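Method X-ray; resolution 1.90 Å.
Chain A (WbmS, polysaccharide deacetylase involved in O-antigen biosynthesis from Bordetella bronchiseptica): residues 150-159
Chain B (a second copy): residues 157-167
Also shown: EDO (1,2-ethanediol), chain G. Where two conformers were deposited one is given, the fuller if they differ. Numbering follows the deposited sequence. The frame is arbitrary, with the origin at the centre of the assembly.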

ATOM      1  N   ILE A 150      -3.830   2.918  -1.274  1.00 31.87           N
ATOM      2  CA  ILE A 150      -3.402   1.722  -2.039  1.00 32.46           C
ATOM      3  C   ILE A 150      -3.806   1.860  -3.508  1.00 34.23           C
ATOM      4  O   ILE A 150      -5.008   1.968  -3.827  1.00 33.70           O
ATOM      5  N   LEU A 151      -2.816   1.836  -4.393  1.00 33.20           N
ATOM      6  CA  LEU A 151      -3.052   1.883  -5.808  1.00 33.16           C
ATOM      7  C   LEU A 151      -2.740   0.520  -6.388  1.00 33.99           C
ATOM      8  O   LEU A 151      -1.609   0.091  -6.397  1.00 32.50           O
ATOM      9  N   VAL A 152      -3.772  -0.189  -6.854  1.00 31.88           N
ATOM     10  CA  VAL A 152      -3.580  -1.431  -7.569  1.00 30.54           C
ATOM     11  C   VAL A 152      -4.016  -1.171  -9.012  1.00 31.64           C
ATOM     12  O   VAL A 152      -5.181  -0.929  -9.277  1.00 32.86           O
ATOM     13  N   PRO A 153      -3.083  -1.216  -9.956  1.00 32.56           N
ATOM     14  CA  PRO A 153      -3.425  -0.868 -11.334  1.00 32.38           C
ATOM     15  C   PRO A 153      -4.546  -1.686 -11.944  1.00 34.81           C
ATOM     16  O   PRO A 153      -4.638  -2.898 -11.735  1.00 32.32           O
ATOM     17  N   TRP A 154      -5.400  -1.018 -12.699  1.00 33.09           N
ATOM     18  CA  TRP A 154      -6.509  -1.659 -13.392  1.00 34.02           C
ATOM     19  C   TRP A 154      -6.106  -2.841 -14.258  1.00 33.96           C
ATOM     20  O   TRP A 154      -6.944  -3.713 -14.545  1.00 33.93           O
ATOM     21  N   ASP A 155      -4.848  -2.869 -14.698  1.00 32.92           N
ATOM     22  CA  ASP A 155      -4.374  -3.915 -15.598  1.00 33.94           C
ATOM     23  C   ASP A 155      -3.553  -4.994 -14.891  1.00 36.29           C
ATOM     24  O   ASP A 155      -2.931  -5.832 -15.537  1.00 34.44           O
ATOM     25  N   ALA A 156      -3.564  -4.993 -13.566  1.00 33.54           N
ATOM     26  CA  ALA A 156      -2.867  -6.023 -12.780  1.00 34.18           C
ATOM     27  C   ALA A 156      -3.579  -7.389 -12.770  1.00 34.76           C
ATOM     28  O   ALA A 156      -3.030  -8.385 -12.292  1.00 34.21           O
ATOM     29  N   GLY A 157      -4.821  -7.441 -13.246  1.00 35.29           N
ATOM     30  CA  GLY A 157      -5.604  -8.676 -13.305  1.00 32.00           C
ATOM     31  C   GLY A 157      -6.328  -8.965 -12.005  1.00 31.62           C
ATOM     32  O   GLY A 157      -6.671 -10.117 -11.727  1.00 34.23           O
ATOM     33  N   ILE A 158      -6.505  -7.935 -11.188  1.00 30.88           N
ATOM     34  CA  ILE A 158      -7.081  -8.041  -9.857  1.00 29.59           C
ATOM     35  C   ILE A 158      -8.389  -7.266  -9.800  1.00 32.95           C
ATOM     36  O   ILE A 158      -8.419  -6.036 -10.038  1.00 34.45           O
ATOM     37  N   VAL A 159      -9.452  -7.971  -9.430  1.00 32.98           N
ATOM     38  CA  VAL A 159     -10.758  -7.337  -9.199  1.00 33.25           C
ATOM     39  C   VAL A 159     -10.733  -6.815  -7.794  1.00 33.47           C
ATOM     40  O   VAL A 159     -10.527  -7.559  -6.818  1.00 31.59           O
TER
ATOM     41  N   GLY B 157     -11.744 -10.777  -0.137  1.00 35.29           N
ATOM     42  CA  GLY B 157     -12.490 -11.224  -1.314  1.00 32.00           C
ATOM     43  C   GLY B 157     -11.760 -10.929  -2.610  1.00 31.62           C
ATOM     44  O   GLY B 157     -12.385 -10.841  -3.669  1.00 34.23           O
ATOM     45  N   ILE B 158     -10.454 -10.717  -2.513  1.00 30.88           N
ATOM     46  CA  ILE B 158      -9.610 -10.316  -3.629  1.00 29.59           C
ATOM     47  C   ILE B 158      -8.589 -11.406  -3.917  1.00 32.95           C
ATOM     48  O   ILE B 158      -7.769 -11.768  -3.041  1.00 34.45           O
ATOM     49  N   VAL B 159      -8.602 -11.884  -5.156  1.00 32.98           N
ATOM     50  CA  VAL B 159      -7.590 -12.842  -5.625  1.00 33.25           C
ATOM     51  C   VAL B 159      -6.403 -12.032  -6.052  1.00 33.47           C
ATOM     52  O   VAL B 159      -6.486 -11.152  -6.928  1.00 31.59           O
ATOM     53  N   LEU B 160      -5.267 -12.357  -5.452  1.00 33.91           N
ATOM     54  CA  LEU B 160      -4.058 -11.550  -5.602  1.00 33.97           C
ATOM     55  C   LEU B 160      -3.093 -12.060  -6.622  1.00 34.52           C
ATOM     56  O   LEU B 160      -2.972 -13.289  -6.811  1.00 30.49           O
ATOM     57  N   GLN B 161      -2.382 -11.114  -7.242  0.50 33.96           N
ATOM     58  CA  GLN B 161      -1.375 -11.364  -8.269  0.50 34.51           C
ATOM     59  C   GLN B 161      -0.301 -10.260  -8.108  0.50 33.71           C
ATOM     60  O   GLN B 161      -0.645  -9.103  -7.818  0.50 31.59           O
ATOM     61  N   PRO B 162       0.988 -10.579  -8.330  1.00 34.83           N
ATOM     62  CA  PRO B 162       1.984  -9.515  -8.287  1.00 34.08           C
ATOM     63  C   PRO B 162       1.780  -8.668  -9.562  1.00 34.10           C
ATOM     64  O   PRO B 162       1.135  -9.124 -10.504  1.00 31.81           O
ATOM     65  N   TRP B 163       2.305  -7.450  -9.582  1.00 32.51           N
ATOM     66  CA  TRP B 163       2.176  -6.578 -10.730  1.00 31.00           C
ATOM     67  C   TRP B 163       3.417  -5.720 -10.929  1.00 31.60           C
ATOM     68  O   TRP B 163       4.230  -5.567 -10.025  1.00 31.32           O
ATOM     69  N   ARG B 164       3.571  -5.174 -12.134  1.00 32.31           N
ATOM     70  CA  ARG B 164       4.690  -4.307 -12.434  1.00 33.16           C
ATOM     71  C   ARG B 164       4.472  -2.916 -11.854  1.00 33.42           C
ATOM     72  O   ARG B 164       3.433  -2.299 -12.103  1.00 31.90           O
ATOM     73  N   HIS B 165       5.481  -2.402 -11.151  1.00 33.56           N
ATOM     74  CA  HIS B 165       5.453  -1.016 -10.689  1.00 33.94           C
ATOM     75  C   HIS B 165       5.835  -0.103 -11.857  1.00 34.62           C
ATOM     76  O   HIS B 165       6.490  -0.551 -12.803  1.00 35.11           O
ATOM     77  N   TRP B 166       5.472   1.174 -11.788  1.00 33.33           N
ATOM     78  CA  TRP B 166       5.741   2.103 -12.885  1.00 33.46           C
ATOM     79  C   TRP B 166       7.184   2.593 -12.992  1.00 38.51           C
ATOM     80  O   TRP B 166       7.494   3.298 -13.957  1.00 37.91           O
ATOM     81  N   THR B 167       8.043   2.274 -12.023  1.00 39.35           N
ATOM     82  CA  THR B 167       9.455   2.631 -12.089  1.00 46.28           C
ATOM     83  C   THR B 167      10.344   1.512 -11.575  1.00 49.14           C
ATOM     84  O   THR B 167       9.909   0.656 -10.810  1.00 47.80           O
TER

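No direct hydrogen bond joins these two stretches; water carries the polar traffic while mostly apolar side chains do the packing, a division seen here between a loop of one chain and a loop with a short strand in the other. W163(B) (chi1 69°, p) points toward the other chain and gives up more surface than any other residue here. One face of its indole is covered by aliphatic groups: P153(A) CD lies 3.5 Å from the centroid of the five-membered ring, and V152(A) CG1 lies 4.3 Å from that of the six-membered ring, both CH-pi contacts. A156(A) CB, brought in at the end of a type I turn, meets W163(B) CB at 3.6 Å. I158(A), in the mt rotamer, leaves CA sideways, yet its CD1 reaches W163(B) CE3 (3.9 Å), while its CG2 meets CG2 of I158(B), the same residue in the same rotamer, at 3.3 Å. Q161(B) (chi1 m, chi2 m) also points toward the other stretch, its CG 4.1 Å from I158(A) CG1. Farther along, L151(A) CD1 touches W166(B) CZ3 at 4.0 Å.

Waters then satisfy mainly backbone groups that the packing leaves unpaired. Water 1 donates to A156(A) O (2.6 Å) and P162(B) O (2.8 Å); water 2 links G157(A) O, V159(B) O and Q161(B) NE2; water 3 bridges V159(A) O and G157(B) O. Q161(B) N and O remain buried without partners. Ethanediol, probably from the crystallisation liquor, donates through O1 to D155(A) OD1 (3.0 Å).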

ATOM      1  CB  ILE A 150      -4.061   0.422  -1.517  1.00 34.47           C
ATOM      2  CG1 ILE A 150      -3.640   0.105  -0.065  1.00 40.21           C
ATOM      3  CG2 ILE A 150      -3.667  -0.810  -2.417  1.00 30.58           C
ATOM      4  CD1 ILE A 150      -2.258  -0.337   0.074  1.00 41.80           C
ATOM      5  CB  LEU A 151      -2.195   2.961  -6.470  1.00 36.75           C
ATOM      6  CG  LEU A 151      -2.525   3.412  -7.910  1.00 35.54           C
ATOM      7  CD1 LEU A 151      -1.655   4.640  -8.280  1.00 31.41           C
ATOM      8  CD2 LEU A 151      -2.395   2.336  -9.003  1.00 33.96           C
ATOM      9  CB  VAL A 152      -4.439  -2.582  -6.968  1.00 33.18           C
ATOM     10  CG1 VAL A 152      -4.221  -3.848  -7.791  1.00 32.72           C
ATOM     11  CG2 VAL A 152      -4.099  -2.790  -5.466  1.00 30.31           C
ATOM     12  CB  PRO A 153      -2.118  -1.114 -12.101  1.00 32.49           C
ATOM     13  CG  PRO A 153      -1.047  -1.038 -11.065  1.00 36.43           C
ATOM     14  CD  PRO A 153      -1.656  -1.536  -9.784  1.00 33.46           C
ATOM     15  CB  TRP A 154      -7.245  -0.625 -14.283  1.00 35.45           C
ATOM     16  CG  TRP A 154      -6.457  -0.173 -15.411  1.00 31.16           C
ATOM     17  CD1 TRP A 154      -5.622   0.907 -15.453  1.00 34.60           C
ATOM     18  CD2 TRP A 154      -6.359  -0.798 -16.688  1.00 29.21           C
ATOM     19  NE1 TRP A 154      -5.026   0.991 -16.685  1.00 32.87           N
ATOM     20  CE2 TRP A 154      -5.449  -0.057 -17.450  1.00 34.43           C
ATOM     21  CE3 TRP A 154      -6.942  -1.936 -17.258  1.00 34.94           C
ATOM     22  CZ2 TRP A 154      -5.115  -0.399 -18.737  1.00 34.73           C
ATOM     23  CZ3 TRP A 154      -6.626  -2.250 -18.541  1.00 37.38           C
ATOM     24  CH2 TRP A 154      -5.714  -1.492 -19.269  1.00 37.68           C
ATOM     25  CB  ASP A 155      -3.606  -3.336 -16.791  1.00 35.68           C
ATOM     26  CG  ASP A 155      -2.351  -2.584 -16.394  1.00 38.05           C
ATOM     27  OD1 ASP A 155      -2.181  -2.283 -15.211  1.00 37.41           O
ATOM     28  OD2 ASP A 155      -1.538  -2.264 -17.306  1.00 37.92           O
ATOM     29  CB  ALA A 156      -2.649  -5.487 -11.304  1.00 33.09           C
ATOM     30  CB  ILE A 158      -6.115  -7.476  -8.787  1.00 32.18           C
ATOM     31  CG1 ILE A 158      -4.791  -8.269  -8.801  1.00 35.36           C
ATOM     32  CG2 ILE A 158      -6.772  -7.563  -7.389  1.00 30.52           C
ATOM     33  CD1 ILE A 158      -3.642  -7.648  -7.999  1.00 29.58           C
ATOM     34  CB  VAL A 159     -11.914  -8.290  -9.381  1.00 34.09           C
ATOM     35  CG1 VAL A 159     -13.273  -7.604  -9.102  1.00 31.27           C
ATOM     36  CG2 VAL A 159     -11.895  -8.863 -10.791  1.00 33.52           C
TER
ATOM     37  CB  ILE B 158      -8.863  -8.998  -3.314  1.00 32.18           C
ATOM     38  CG1 ILE B 158      -9.880  -7.866  -3.052  1.00 35.36           C
ATOM     39  CG2 ILE B 158      -7.943  -8.621  -4.500  1.00 30.52           C
ATOM     40  CD1 ILE B 158      -9.295  -6.581  -2.454  1.00 29.58           C
ATOM     41  CB  VAL B 159      -8.077 -13.696  -6.771  1.00 34.09           C
ATOM     42  CG1 VAL B 159      -6.983 -14.673  -7.264  1.00 31.27           C
ATOM     43  CG2 VAL B 159      -9.319 -14.469  -6.349  1.00 33.52           C
ATOM     44  CB  LEU B 160      -3.355 -11.495  -4.291  1.00 33.90           C
ATOM     45  CG  LEU B 160      -4.078 -10.749  -3.169  1.00 37.88           C
ATOM     46  CD1 LEU B 160      -3.301 -10.908  -1.882  1.00 33.98           C
ATOM     47  CD2 LEU B 160      -4.269  -9.255  -3.551  1.00 35.46           C
ATOM     48  CB  GLN B 161      -2.014 -11.229  -9.682  0.50 35.61           C
ATOM     49  CG  GLN B 161      -3.402 -11.916  -9.889  0.50 39.67           C
ATOM     50  CD  GLN B 161      -3.300 -13.426  -9.984  0.50 35.29           C
ATOM     51  OE1 GLN B 161      -2.205 -13.944 -10.151  0.50 36.98           O
ATOM     52  NE2 GLN B 161      -4.442 -14.141  -9.903  0.50 24.95           N
ATOM     53  CB  PRO B 162       3.318 -10.283  -8.355  1.00 34.17           C
ATOM     54  CG  PRO B 162       2.961 -11.479  -9.198  1.00 37.85           C
ATOM     55  CD  PRO B 162       1.578 -11.852  -8.755  1.00 34.77           C
ATOM     56  CB  TRP B 163       0.907  -5.714 -10.608  1.00 32.74           C
ATOM     57  CG  TRP B 163       0.880  -4.683  -9.565  1.00 31.59           C
ATOM     58  CD1 TRP B 163       1.351  -3.414  -9.685  1.00 34.15           C
ATOM     59  CD2 TRP B 163       0.327  -4.779  -8.234  1.00 30.91           C
ATOM     60  NE1 TRP B 163       1.139  -2.723  -8.536  1.00 31.89           N
ATOM     61  CE2 TRP B 163       0.502  -3.526  -7.629  1.00 31.40           C
ATOM     62  CE3 TRP B 163      -0.281  -5.800  -7.508  1.00 34.12           C
ATOM     63  CZ2 TRP B 163       0.093  -3.259  -6.338  1.00 28.63           C
ATOM     64  CZ3 TRP B 163      -0.697  -5.550  -6.234  1.00 33.04           C
ATOM     65  CH2 TRP B 163      -0.503  -4.280  -5.640  1.00 34.00           C
ATOM     66  CB  ARG B 164       4.855  -4.120 -13.930  1.00 34.79           C
ATOM     67  CG  ARG B 164       5.211  -5.365 -14.656  1.00 44.07           C
ATOM     68  CD  ARG B 164       5.131  -5.150 -16.143  1.00 56.26           C
ATOM     69  NE  ARG B 164       4.750  -6.393 -16.825  1.00 59.35           N
ATOM     70  CZ  ARG B 164       5.596  -7.303 -17.300  1.00 66.39           C
ATOM     71  NH1 ARG B 164       6.922  -7.151 -17.198  1.00 69.28           N
ATOM     72  NH2 ARG B 164       5.100  -8.381 -17.900  1.00 70.45           N
ATOM     73  CB  HIS B 165       6.391  -0.828  -9.516  1.00 34.01           C
ATOM     74  CG  HIS B 165       6.255   0.503  -8.854  1.00 35.56           C
ATOM     75  ND1 HIS B 165       5.037   0.997  -8.448  1.00 33.22           N
ATOM     76  CD2 HIS B 165       7.175   1.433  -8.510  1.00 34.02           C
ATOM     77  CE1 HIS B 165       5.210   2.191  -7.916  1.00 36.39           C
ATOM     78  NE2 HIS B 165       6.494   2.486  -7.946  1.00 33.22           N
ATOM     79  CB  TRP B 166       4.798   3.310 -12.835  1.00 35.93           C
ATOM     80  CG  TRP B 166       4.889   4.160 -11.598  1.00 30.29           C
ATOM     81  CD1 TRP B 166       5.836   5.086 -11.313  1.00 38.17           C
ATOM     82  CD2 TRP B 166       3.974   4.166 -10.489  1.00 33.54           C
ATOM     83  NE1 TRP B 166       5.586   5.657 -10.086  1.00 36.41           N
ATOM     84  CE2 TRP B 166       4.443   5.114  -9.565  1.00 33.68           C
ATOM     85  CE3 TRP B 166       2.823   3.454 -10.182  1.00 32.21           C
ATOM     86  CZ2 TRP B 166       3.792   5.376  -8.369  1.00 35.46           C
ATOM     87  CZ3 TRP B 166       2.168   3.722  -8.993  1.00 35.57           C
ATOM     88  CH2 TRP B 166       2.661   4.661  -8.089  1.00 35.69           C
ATOM     89  CB  THR B 167       9.840   3.867 -11.218  1.00 48.20           C
ATOM     90  OG1 THR B 167       9.631   3.579  -9.837  1.00 47.98           O
ATOM     91  CG2 THR B 167       9.079   5.133 -11.614  1.00 54.74           C
TER
HETATM   92  C1  EDO G 262       0.930  -2.274 -14.465  1.00 44.87           C
HETATM   93  O1  EDO G 262       0.284  -3.440 -13.996  1.00 43.08           O
HETATM   94  C2  EDO G 262       1.327  -2.547 -15.911  1.00 45.54           C
HETATM   95  O2  EDO G 262       0.573  -1.688 -16.782  1.00 50.95           O
HETATM   96  O   HOH W   1      -0.514  -8.710 -12.685  1.00 33.06           O
HETATM   97  O   HOH W   2      -6.458 -11.884  -9.564  1.00 36.38           O
HETATM   98  O   HOH W   3     -12.586  -9.061  -5.823  1.00 36.38           O
HETATM   99  O   HOH W   4      -9.177 -10.773  -8.987  1.00 38.72           O
HETATM  100  O   HOH W   5     -10.587 -10.965  -6.982  1.00 38.72           O